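Local coordinates for putative exported protein (Burkholderia pseudomallei, PDB 4JGB) that adopts the NAD(P)-binding Rossmann fold and may be an oxidoreductase that acts on CH-NH groups with NAD or NADP as acceptor, at residues 8-13 with 20-25; 28-33 with 194-199; 81-86 with 137-142. All coordinates share one frame; numbering follows the deposited sequence.

In the fold
Interactions 1 and 2 lie on one side of the chain's centre and touch each other: Ile-8 of interaction 1 bonds through its backbone to Gln-31 and Thr-33 of interaction 2, since strands 7-11 and 31-36 are neighbours in the same sheet. Interaction 1 is wholly buried and purely apolar, as suits a helix laid on a sheet. Interaction 2, at the turn between helix 16-27 and strand 31-36 and only partly buried, adds a salt bridge to its apolar contact. Interaction 3 joins two helices on the opposite side, its centre about 21 Å from that of interaction 1; it too is apolar, but reaches the surface at an aspartate.

Interaction 1. Residues 8-13 with 20-25; sequences IALFGA and RIAAEA
The backbone bond from Ala-25 N to Ile-21 O, 2.9 Å long, belongs to the helix that lies on strand 8-11, and it sets two of the residues that face the strand one turn apart. No hydrogen bond crosses the contact itself, which is a meeting of methyl groups. Leu-10 is its centre. With CG anti to the backbone N (chi1 177°), the side chain reaches across to the helix, and its CD2 branch does the touching: it lies 3.8 Å from Ala-22 CB and 4.2 Å from Ile-21 CG2, with the backbone N of Ala-22 close by. Two residues earlier on the strand, and therefore on the same face of the sheet, Ile-8 extends its CD1 to within 4.1 Å of Ala-25 CB. The alternation of a strand sends Ala-9 and Phe-11 to the other face. Alanine suits positions 22 and 25, because a single methyl lets the helix settle close to the sheet while the longer branched residues of the strand fill the gap; the two axes approach to 9.9 Å and run nearly antiparallel, at 165°. Gly-12 follows the strand with a positive phi of 79°, opening the glycine-rich turn that in Rossmann folds usually approaches the dinucleotide. Strand 7-11 and helix 16-27 are the first two elements of a beta-alpha-beta unit completed by strand 31-36, whose Val-32 also packs on Ala-25. Strand 68-71 borders strand 7-11 on its other edge, and helix 188-201 lies alongside helix 16-27, bringing Phe-195 against Ile-21.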
# COMPACT_ATOMS: atom_id res chain seq x y z
N ILE A 8 -8.11 4.36 -11.10
CA ILE A 8 -7.69 3.82 -9.79
C ILE A 8 -8.71 4.04 -8.66
O ILE A 8 -9.13 5.18 -8.39
CB ILE A 8 -6.34 4.45 -9.37
CG1 ILE A 8 -5.24 4.12 -10.41
CG2 ILE A 8 -5.99 4.03 -7.96
CD1 ILE A 8 -4.22 5.24 -10.56
N ALA A 9 -9.11 2.94 -8.01
CA ALA A 9 -9.99 3.02 -6.84
C ALA A 9 -9.10 2.86 -5.61
O ALA A 9 -8.21 2.02 -5.58
CB ALA A 9 -11.05 1.92 -6.86
N LEU A 10 -9.35 3.67 -4.60
CA LEU A 10 -8.39 3.80 -3.50
C LEU A 10 -9.15 3.84 -2.19
O LEU A 10 -10.02 4.70 -2.03
CB LEU A 10 -7.58 5.11 -3.71
CG LEU A 10 -6.57 5.42 -2.58
CD1 LEU A 10 -5.45 4.39 -2.61
CD2 LEU A 10 -6.01 6.85 -2.68
N PHE A 11 -8.88 2.87 -1.29
CA PHE A 11 -9.34 2.90 0.11
C PHE A 11 -8.32 3.65 0.98
O PHE A 11 -7.14 3.63 0.70
CB PHE A 11 -9.56 1.46 0.65
CG PHE A 11 -10.74 0.75 0.05
CD1 PHE A 11 -12.02 0.85 0.64
CD2 PHE A 11 -10.60 0.02 -1.13
CE1 PHE A 11 -13.12 0.22 0.06
CE2 PHE A 11 -11.70 -0.63 -1.71
CZ PHE A 11 -12.96 -0.53 -1.12
N GLY A 12 -8.80 4.32 2.03
CA GLY A 12 -7.91 5.04 2.94
C GLY A 12 -7.43 6.38 2.41
O GLY A 12 -6.42 6.91 2.91
N ALA A 13 -8.12 6.94 1.42
CA ALA A 13 -7.69 8.18 0.75
C ALA A 13 -7.59 9.48 1.60
O ALA A 13 -6.95 10.46 1.13
CB ALA A 13 -8.50 8.44 -0.54
N ARG A 20 -1.94 11.61 -0.14
CA ARG A 20 -0.78 11.91 -1.00
C ARG A 20 -0.74 11.01 -2.22
O ARG A 20 -0.37 11.42 -3.33
CB ARG A 20 0.49 11.83 -0.17
CG ARG A 20 0.67 13.12 0.59
CD ARG A 20 1.53 13.02 1.82
NE ARG A 20 1.56 14.30 2.56
CZ ARG A 20 0.74 14.63 3.56
NH1 ARG A 20 -0.21 13.80 3.93
NH2 ARG A 20 0.86 15.80 4.16
N ILE A 21 -1.16 9.77 -2.04
CA ILE A 21 -1.32 8.86 -3.15
C ILE A 21 -2.41 9.39 -4.11
O ILE A 21 -2.17 9.47 -5.31
CB ILE A 21 -1.60 7.41 -2.67
CG1 ILE A 21 -0.35 6.86 -1.96
CG2 ILE A 21 -2.03 6.53 -3.85
CD1 ILE A 21 -0.52 5.50 -1.26
N ALA A 22 -3.58 9.75 -3.58
CA ALA A 22 -4.66 10.23 -4.43
C ALA A 22 -4.25 11.47 -5.22
O ALA A 22 -4.57 11.58 -6.38
CB ALA A 22 -5.93 10.53 -3.62
N ALA A 23 -3.57 12.40 -4.57
CA ALA A 23 -3.16 13.65 -5.22
C ALA A 23 -2.07 13.40 -6.27
O ALA A 23 -2.05 14.05 -7.35
CB ALA A 23 -2.67 14.64 -4.16
N GLU A 24 -1.15 12.49 -5.95
CA GLU A 24 -0.07 12.11 -6.88
C GLU A 24 -0.65 11.46 -8.13
O GLU A 24 -0.17 11.72 -9.24
CB GLU A 24 0.94 11.16 -6.21
CG GLU A 24 2.12 10.71 -7.09
CD GLU A 24 3.01 11.86 -7.60
OE1 GLU A 24 3.21 12.82 -6.84
OE2 GLU A 24 3.55 11.78 -8.73
N ALA A 25 -1.67 10.63 -7.96
CA ALA A 25 -2.29 10.00 -9.12
C ALA A 25 -3.12 11.00 -9.94
O ALA A 25 -2.98 11.05 -11.17
CB ALA A 25 -3.11 8.78 -8.72

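Interaction 2. Residues 28-33 with 194-199; sequences RGHQVT and AFVDEI
Arg-28 and Val-196 lie alongside each other with their side chains running in opposite directions, whereas Arg-28 and Asp-197 cross at about a right angle. The arginine is extended from CG to NE, which carries its flat end out to Val-196 and Asp-197. There Val-196 CG1 sits 3.3 Å above one guanidinium face, offset toward the rim, and also touches the CD methylene. A chi1 of 173° swings this branch away from the valine's own N and out to the arginine. The same methyl is 4.2 Å from CD2 of His-30, so one branched residue serves two neighbours. Asp-197 comes to the edge of the guanidinium instead. Its OD1 takes a bond of 2.7 Å from Arg-28 NH1, at an N-H...O angle of 148°, on the anti side of the carboxylate and somewhat out of its plane; a weak second bond of 3.1 Å comes from Arg-28 NH2. Both bonds go to OD1 and the planes are 50° apart, so the salt bridge is neither two-oxygen nor flat. Gly-29 follows with positive phi in a Schellman motif, closing helix 16-27 just before strand 31-36. Glu-24 gives Arg-28 NH2 a second anionic partner, and Glu-200 receives His-30 NE2, while His-30 ND1 is hydrogen-bonded to the backbone N of Leu-6. With acidic groups this near, the arginine should hold its positive charge firmly, and the valine methyl on one face shields that side of an otherwise polar bridge.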
# COMPACT_ATOMS: atom_id res chain seq x y z
N ARG A 28 -1.27 13.45 -12.29
CA ARG A 28 -0.70 12.77 -13.48
C ARG A 28 -1.77 12.55 -14.55
O ARG A 28 -1.48 12.13 -15.68
CB ARG A 28 -0.08 11.41 -13.10
CG ARG A 28 1.06 11.48 -12.08
CD ARG A 28 1.66 10.09 -11.81
NE ARG A 28 2.67 10.13 -10.75
CZ ARG A 28 3.65 9.24 -10.55
NH1 ARG A 28 3.82 8.19 -11.34
NH2 ARG A 28 4.49 9.43 -9.54
N GLY A 29 -3.02 12.78 -14.19
CA GLY A 29 -4.13 12.62 -15.16
C GLY A 29 -4.84 11.27 -14.99
O GLY A 29 -5.72 10.93 -15.78
N HIS A 30 -4.47 10.50 -13.95
CA HIS A 30 -5.24 9.27 -13.65
C HIS A 30 -6.59 9.69 -13.10
O HIS A 30 -6.70 10.74 -12.48
CB HIS A 30 -4.49 8.34 -12.67
CG HIS A 30 -3.17 7.86 -13.20
ND1 HIS A 30 -3.06 7.18 -14.39
CD2 HIS A 30 -1.92 7.94 -12.69
CE1 HIS A 30 -1.79 6.88 -14.60
NE2 HIS A 30 -1.08 7.31 -13.57
N GLN A 31 -7.62 8.88 -13.36
CA GLN A 31 -8.94 9.08 -12.75
C GLN A 31 -9.01 8.35 -11.40
O GLN A 31 -9.04 7.11 -11.35
CB GLN A 31 -10.04 8.57 -13.70
CG GLN A 31 -11.46 8.74 -13.21
CD GLN A 31 -12.43 7.75 -13.85
OE1 GLN A 31 -12.90 6.78 -13.20
NE2 GLN A 31 -12.72 7.96 -15.11
N VAL A 32 -9.04 9.12 -10.32
CA VAL A 32 -9.03 8.57 -8.97
C VAL A 32 -10.42 8.61 -8.33
O VAL A 32 -11.10 9.64 -8.35
CB VAL A 32 -8.05 9.32 -8.04
CG1 VAL A 32 -7.92 8.63 -6.68
CG2 VAL A 32 -6.70 9.51 -8.72
N THR A 33 -10.82 7.48 -7.77
CA THR A 33 -12.05 7.36 -6.99
C THR A 33 -11.71 6.94 -5.56
O THR A 33 -11.22 5.85 -5.35
CB THR A 33 -12.99 6.33 -7.66
OG1 THR A 33 -13.12 6.68 -9.06
CG2 THR A 33 -14.38 6.29 -6.97
N ALA A 194 6.67 6.86 -5.56
CA ALA A 194 6.98 5.43 -5.71
C ALA A 194 5.77 4.53 -5.95
O ALA A 194 5.81 3.63 -6.82
CB ALA A 194 7.80 4.92 -4.52
N PHE A 195 4.70 4.77 -5.18
CA PHE A 195 3.56 3.88 -5.10
C PHE A 195 2.83 3.99 -6.44
O PHE A 195 2.53 2.97 -7.09
CB PHE A 195 2.65 4.31 -3.92
CG PHE A 195 1.51 3.37 -3.61
CD1 PHE A 195 0.32 3.41 -4.34
CD2 PHE A 195 1.58 2.50 -2.52
CE1 PHE A 195 -0.75 2.59 -4.02
CE2 PHE A 195 0.50 1.67 -2.20
CZ PHE A 195 -0.67 1.73 -2.94
N VAL A 196 2.60 5.23 -6.87
CA VAL A 196 1.91 5.47 -8.14
C VAL A 196 2.81 5.08 -9.35
O VAL A 196 2.29 4.60 -10.37
CB VAL A 196 1.41 6.95 -8.23
CG1 VAL A 196 0.86 7.23 -9.62
CG2 VAL A 196 0.35 7.27 -7.16
N ASP A 197 4.13 5.25 -9.25
CA ASP A 197 5.05 4.77 -10.33
C ASP A 197 4.85 3.25 -10.46
O ASP A 197 4.85 2.70 -11.57
CB ASP A 197 6.55 5.00 -10.01
CG ASP A 197 7.02 6.44 -10.19
OD1 ASP A 197 6.34 7.29 -10.80
OD2 ASP A 197 8.13 6.72 -9.70
N GLU A 198 4.68 2.58 -9.33
CA GLU A 198 4.60 1.12 -9.33
C GLU A 198 3.28 0.66 -9.93
O GLU A 198 3.24 -0.34 -10.65
CB GLU A 198 4.83 0.51 -7.93
CG GLU A 198 4.71 -1.03 -7.85
CD GLU A 198 5.47 -1.78 -8.96
OE1 GLU A 198 6.45 -1.22 -9.52
OE2 GLU A 198 5.11 -2.96 -9.26
N ILE A 199 2.21 1.39 -9.63
CA ILE A 199 0.92 1.21 -10.31
C ILE A 199 1.06 1.26 -11.83
O ILE A 199 0.47 0.43 -12.52
CB ILE A 199 -0.14 2.23 -9.83
CG1 ILE A 199 -0.51 1.97 -8.36
CG2 ILE A 199 -1.39 2.20 -10.73
CD1 ILE A 199 -1.56 2.91 -7.80

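Interaction 3. Residues 81-86 with 137-142; sequences SKVVAV and RDAYGY
Val-84 and Ala-139 bring together two neighbouring helices of the Rossmann fold, 83-97 and 130-143, at a point where their CA atoms are just 4.5 Å apart. Such an approach suits alanine, whose methyl alone stands on the helix surface. In the first shell, Val-83 CG1 rests 3.8 Å from Ala-139 CB. Val-84 touches with its CG2 branch, which lies 3.6 Å from Asp-138 CB and meets the backbone of helix 130-143 as well as the alanine methyl. That branch is placed by a chi1 of 171°, which turns CG2 anti to the valine's own carbonyl carbon. Asp-138 takes part through its CB and not its carboxylate; this fits an exposed position, where the methylene can serve the apolar seam while the charged end belongs at the surface. No hydrogen bond joins the two segments, so the fit rests on shape.

Outward from these atoms, Val-83 is also held against Ala-135 and His-136, one turn earlier on helix 130-143. One turn beyond Asp-138, Tyr-142 packs on Lys-88 and Val-91, farther along helix 83-97. Arg-137, on another side of its helix, forms a salt bridge with Asp-121. Within helix 130-143 the turn carrying the contact includes the bond from Tyr-142 N to Asp-138 O, 2.7 Å, and Val-84 CG2 ends 3.5 Å from Ala-139 N.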
# COMPACT_ATOMS: atom_id res chain seq x y z
N SER A 81 -5.60 -6.11 14.12
CA SER A 81 -6.57 -7.21 13.95
C SER A 81 -7.34 -7.17 12.63
O SER A 81 -8.11 -8.08 12.36
CB SER A 81 -7.54 -7.26 15.13
OG SER A 81 -8.19 -6.02 15.26
N LYS A 82 -7.15 -6.12 11.82
CA LYS A 82 -7.86 -5.99 10.56
C LYS A 82 -6.99 -6.09 9.30
O LYS A 82 -7.52 -6.27 8.20
CB LYS A 82 -8.64 -4.67 10.53
CG LYS A 82 -9.81 -4.66 11.49
CD LYS A 82 -10.60 -3.36 11.38
CE LYS A 82 -11.81 -3.45 12.27
NZ LYS A 82 -11.37 -3.83 13.64
N VAL A 83 -5.68 -5.94 9.46
CA VAL A 83 -4.74 -5.89 8.32
C VAL A 83 -4.90 -7.10 7.36
O VAL A 83 -5.04 -6.92 6.14
CB VAL A 83 -3.30 -5.61 8.81
CG1 VAL A 83 -2.27 -6.02 7.76
CG2 VAL A 83 -3.14 -4.13 9.19
N VAL A 84 -4.88 -8.32 7.89
CA VAL A 84 -5.13 -9.52 7.04
C VAL A 84 -6.51 -9.51 6.33
O VAL A 84 -6.59 -9.79 5.11
CB VAL A 84 -4.94 -10.84 7.84
CG1 VAL A 84 -5.39 -12.07 7.03
CG2 VAL A 84 -3.47 -10.98 8.22
N ALA A 85 -7.58 -9.22 7.08
CA ALA A 85 -8.93 -9.20 6.50
C ALA A 85 -9.03 -8.19 5.35
O ALA A 85 -9.65 -8.47 4.33
CB ALA A 85 -9.97 -8.90 7.56
N VAL A 86 -8.40 -7.02 5.50
CA VAL A 86 -8.36 -6.03 4.42
C VAL A 86 -7.74 -6.63 3.16
O VAL A 86 -8.37 -6.63 2.11
CB VAL A 86 -7.60 -4.74 4.80
CG1 VAL A 86 -7.43 -3.86 3.56
CG2 VAL A 86 -8.36 -3.95 5.86
N ARG A 137 3.07 -8.99 8.25
CA ARG A 137 3.74 -10.24 7.87
C ARG A 137 2.76 -11.29 7.39
O ARG A 137 3.01 -11.92 6.38
CB ARG A 137 4.56 -10.82 9.01
CG ARG A 137 4.96 -12.28 8.77
CD ARG A 137 5.66 -12.87 9.99
NE ARG A 137 6.98 -12.27 10.20
CZ ARG A 137 7.71 -12.42 11.30
NH1 ARG A 137 7.25 -13.14 12.32
NH2 ARG A 137 8.89 -11.81 11.39
N ASP A 138 1.66 -11.46 8.12
CA ASP A 138 0.60 -12.41 7.74
C ASP A 138 -0.18 -11.99 6.49
O ASP A 138 -0.53 -12.83 5.68
CB ASP A 138 -0.37 -12.61 8.90
CG ASP A 138 0.28 -13.25 10.12
OD1 ASP A 138 1.43 -13.77 10.01
OD2 ASP A 138 -0.37 -13.20 11.19
N ALA A 139 -0.47 -10.70 6.35
CA ALA A 139 -1.06 -10.15 5.13
C ALA A 139 -0.18 -10.51 3.93
O ALA A 139 -0.66 -11.07 2.94
CB ALA A 139 -1.23 -8.65 5.24
N TYR A 140 1.12 -10.23 4.03
CA TYR A 140 2.07 -10.62 2.98
C TYR A 140 2.11 -12.14 2.79
O TYR A 140 2.11 -12.62 1.68
CB TYR A 140 3.47 -10.07 3.26
CG TYR A 140 4.46 -10.53 2.21
CD1 TYR A 140 4.46 -9.94 0.94
CD2 TYR A 140 5.37 -11.57 2.46
CE1 TYR A 140 5.34 -10.35 -0.04
CE2 TYR A 140 6.26 -11.99 1.47
CZ TYR A 140 6.24 -11.37 0.22
OH TYR A 140 7.10 -11.74 -0.78
N GLY A 141 2.16 -12.90 3.89
CA GLY A 141 2.01 -14.37 3.83
C GLY A 141 0.78 -14.82 3.05
O GLY A 141 0.84 -15.74 2.24
N TYR A 142 -0.36 -14.18 3.30
CA TYR A 142 -1.56 -14.54 2.55
C TYR A 142 -1.45 -14.24 1.04
O TYR A 142 -1.74 -15.10 0.19
CB TYR A 142 -2.82 -13.90 3.15
CG TYR A 142 -3.98 -14.01 2.22
CD1 TYR A 142 -4.67 -15.21 2.08
CD2 TYR A 142 -4.38 -12.92 1.43
CE1 TYR A 142 -5.73 -15.33 1.19
CE2 TYR A 142 -5.44 -13.03 0.54
CZ TYR A 142 -6.10 -14.23 0.44
OH TYR A 142 -7.16 -14.36 -0.43